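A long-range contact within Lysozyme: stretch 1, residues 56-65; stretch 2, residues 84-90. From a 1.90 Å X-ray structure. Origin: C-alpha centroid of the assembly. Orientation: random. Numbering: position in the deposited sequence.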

# COMPACT_ATOMS: atom_id res chain seq x y z
N LEU A 56 -8.43 10.73 -5.49
CA LEU A 56 -7.01 10.98 -5.56
C LEU A 56 -6.20 9.76 -5.11
O LEU A 56 -5.15 9.46 -5.67
CB LEU A 56 -6.66 12.22 -4.72
CG LEU A 56 -7.30 13.53 -5.21
CD1 LEU A 56 -7.10 14.62 -4.18
CD2 LEU A 56 -6.73 13.95 -6.55
N LEU A 57 -6.68 9.07 -4.08
CA LEU A 57 -6.00 7.86 -3.60
C LEU A 57 -6.02 6.82 -4.74
O LEU A 57 -5.00 6.19 -5.00
CB LEU A 57 -6.66 7.36 -2.30
CG LEU A 57 -6.21 5.97 -1.81
CD1 LEU A 57 -4.71 5.95 -1.54
CD2 LEU A 57 -6.98 5.56 -0.58
N ARG A 58 -7.14 6.70 -5.46
CA ARG A 58 -7.22 5.72 -6.55
C ARG A 58 -6.23 6.11 -7.66
O ARG A 58 -5.67 5.24 -8.29
CB ARG A 58 -8.66 5.58 -7.06
CG ARG A 58 -9.59 4.90 -6.06
CD ARG A 58 -11.06 5.10 -6.36
NE ARG A 58 -11.92 4.33 -5.45
CZ ARG A 58 -12.29 3.07 -5.69
NH1 ARG A 58 -11.85 2.46 -6.77
NH2 ARG A 58 -13.10 2.44 -4.86
N PHE A 59 -5.99 7.41 -7.87
CA PHE A 59 -4.93 7.83 -8.82
C PHE A 59 -3.57 7.34 -8.34
O PHE A 59 -2.81 6.79 -9.08
CB PHE A 59 -4.86 9.34 -8.99
CG PHE A 59 -6.05 9.99 -9.65
CD1 PHE A 59 -6.90 9.27 -10.48
CD2 PHE A 59 -6.29 11.35 -9.48
CE1 PHE A 59 -7.99 9.88 -11.08
CE2 PHE A 59 -7.37 11.96 -10.10
CZ PHE A 59 -8.20 11.23 -10.91
N ASP A 60 -3.27 7.55 -7.05
CA ASP A 60 -1.97 7.19 -6.48
C ASP A 60 -1.79 5.66 -6.54
O ASP A 60 -0.67 5.17 -6.56
CB ASP A 60 -1.84 7.77 -5.07
CG ASP A 60 -1.70 9.29 -5.05
OD1 ASP A 60 -1.15 9.83 -6.03
OD2 ASP A 60 -2.16 9.93 -4.08
N LEU A 61 -2.88 4.90 -6.51
CA LEU A 61 -2.78 3.43 -6.50
C LEU A 61 -2.61 2.85 -7.91
O LEU A 61 -2.19 1.72 -8.03
CB LEU A 61 -4.03 2.86 -5.84
CG LEU A 61 -4.13 3.08 -4.34
CD1 LEU A 61 -5.47 2.59 -3.81
CD2 LEU A 61 -2.97 2.40 -3.64
N LEU A 62 -2.89 3.63 -8.98
CA LEU A 62 -2.84 3.13 -10.36
C LEU A 62 -1.50 2.45 -10.64
O LEU A 62 -1.50 1.34 -11.14
CB LEU A 62 -3.09 4.25 -11.36
CG LEU A 62 -4.54 4.72 -11.49
CD1 LEU A 62 -4.64 5.94 -12.40
CD2 LEU A 62 -5.44 3.61 -12.00
N PRO A 63 -0.33 3.08 -10.39
CA PRO A 63 0.95 2.44 -10.65
C PRO A 63 1.23 1.23 -9.75
O PRO A 63 1.98 0.33 -10.15
CB PRO A 63 2.00 3.52 -10.44
CG PRO A 63 1.30 4.59 -9.64
CD PRO A 63 -0.17 4.48 -9.95
N ILE A 64 0.63 1.20 -8.56
CA ILE A 64 0.75 0.01 -7.69
C ILE A 64 -0.02 -1.16 -8.31
O ILE A 64 0.49 -2.29 -8.31
CB ILE A 64 0.25 0.29 -6.25
CG1 ILE A 64 0.78 1.62 -5.69
CG2 ILE A 64 0.60 -0.90 -5.38
CD1 ILE A 64 2.29 1.69 -5.63
N VAL A 65 -1.26 -0.90 -8.72
CA VAL A 65 -2.11 -1.90 -9.38
C VAL A 65 -1.38 -2.46 -10.62
O VAL A 65 -1.36 -3.68 -10.85
CB VAL A 65 -3.49 -1.30 -9.73
CG1 VAL A 65 -4.30 -2.15 -10.71
CG2 VAL A 65 -4.30 -1.04 -8.47
N LEU A 84 -1.92 -7.41 -1.54
CA LEU A 84 -0.60 -7.14 -2.15
C LEU A 84 -0.50 -5.68 -2.61
O LEU A 84 0.56 -5.09 -2.48
CB LEU A 84 -0.33 -8.10 -3.31
CG LEU A 84 -0.01 -9.54 -2.90
CD1 LEU A 84 0.19 -10.41 -4.12
CD2 LEU A 84 1.21 -9.62 -1.99
N VAL A 85 -1.58 -5.09 -3.12
CA VAL A 85 -1.57 -3.68 -3.51
C VAL A 85 -1.34 -2.79 -2.28
O VAL A 85 -0.54 -1.86 -2.33
CB VAL A 85 -2.87 -3.29 -4.23
CG1 VAL A 85 -2.97 -1.79 -4.40
CG2 VAL A 85 -2.96 -3.97 -5.59
N SER A 86 -1.99 -3.12 -1.16
CA SER A 86 -1.85 -2.39 0.07
C SER A 86 -0.39 -2.46 0.52
O SER A 86 0.23 -1.45 0.88
CB SER A 86 -2.78 -2.90 1.15
OG SER A 86 -2.60 -2.18 2.37
N PHE A 87 0.16 -3.67 0.44
CA PHE A 87 1.49 -3.97 0.91
C PHE A 87 2.52 -3.24 0.02
O PHE A 87 3.37 -2.52 0.50
CB PHE A 87 1.71 -5.48 0.91
CG PHE A 87 3.11 -5.90 1.30
CD1 PHE A 87 3.52 -5.82 2.62
CD2 PHE A 87 4.00 -6.36 0.36
CE1 PHE A 87 4.80 -6.19 2.98
CE2 PHE A 87 5.28 -6.75 0.73
CZ PHE A 87 5.68 -6.66 2.04
N CYS A 88 2.36 -3.39 -1.29
CA CYS A 88 3.22 -2.77 -2.28
C CYS A 88 3.15 -1.24 -2.20
O CYS A 88 4.17 -0.59 -2.28
CB CYS A 88 2.89 -3.26 -3.68
SG CYS A 88 4.03 -2.55 -4.90
N PHE A 89 1.95 -0.67 -1.97
CA PHE A 89 1.78 0.75 -1.76
C PHE A 89 2.61 1.22 -0.56
O PHE A 89 3.23 2.28 -0.58
CB PHE A 89 0.30 1.10 -1.56
CG PHE A 89 -0.02 2.57 -1.45
CD1 PHE A 89 0.36 3.46 -2.44
CD2 PHE A 89 -0.72 3.07 -0.36
CE1 PHE A 89 0.07 4.81 -2.34
CE2 PHE A 89 -1.01 4.42 -0.25
CZ PHE A 89 -0.65 5.29 -1.26
N ASN A 90 2.61 0.41 0.50
CA ASN A 90 3.23 0.79 1.75
C ASN A 90 4.76 0.72 1.62
O ASN A 90 5.45 1.61 2.09
CB ASN A 90 2.72 -0.09 2.89
CG ASN A 90 3.32 0.27 4.23
OD1 ASN A 90 3.79 -0.61 4.94
ND2 ASN A 90 3.33 1.54 4.57

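Helices that cross steeply have little length over which to interlock, so their contact tends to rest on a few well-placed side chains. The pairing of residues 56-65 with 84-90 in this lysozyme is a compact example. Both stretches are helical, the first kinked where the N atoms of Pro63 and Ile64 have no bond to the preceding turn; proline has no amide hydrogen to give. Their N-to-C directions lie 100° apart, and their axes approach to 9.5 Å. The backbones come nearest at Ile64 and Val85, whose CA atoms are 6.0 Å apart. No hydrogen bond links the two stretches, and the 358 Å² buried between them is held by van der Waals and CH-pi contact.

Phe89 acts as the knob, its side chain sitting among Leu57, Asp60, Leu61 and Ile64, a set spaced like successive turns of one helical surface. Its CA-to-CB bond points sideways, but chi1 in the t well (-175°) and chi2 of 55° lay the ring along the first helix. Leu61 covers one face: its CD2 lies 3.8 Å from the centroid of the Phe89 ring, 18° off the ring normal, a CH-pi contact in which a weakly polarised methyl meets the pi cloud. Leu61 reaches this position from a CB that itself points sideways; the common m,t rotamer brings CD2 inward, where it also lies 4.3 Å from Val85 CG1. Leu57 likewise starts sideways, and its t,p rotamer carries CD1 to 4.1 Å from Phe89 CZ, near the tip of the ring. Asp60 meets the ring through its backbone O, 4.3 Å from Phe89 CE1, and its CB, 4.5 Å from the same atom, while its carboxylate oxygen OD2 is hydrogen-bonded elsewhere in the structure.

Ile64 points toward the second helix and fills the closest part of the crossing. With chi1 at -46° (m), CG2 lies against the backbone, 3.4 Å from Val85 O and 3.7 Å from Phe89 N. That carbonyl and amide are already joined to each other by a 2.8 Å helical hydrogen bond, Phe89 N to Val85 O, so the methyl packs on a backbone whose polar groups are paired. The same CG2 meets Val85 CG1 at 3.8 Å and Cys88 CB at 3.7 Å, while Ile64 CG1 approaches Phe89 CD1 at 3.8 Å. Cys88 also points toward the first helix; with chi1 t, its SG lies 3.8 Å from Ile64 CG2, hardly farther than its CB. Val85, with chi1 near 169°, sets CG1 against Leu61 CD2 and Ile64 CG2, and both its methyls lie about 4.3 Å from Val65 CG2.

The general lesson is that rotamers can redirect sideways-pointing side chains into a contact, as Leu57 and Leu61 do here.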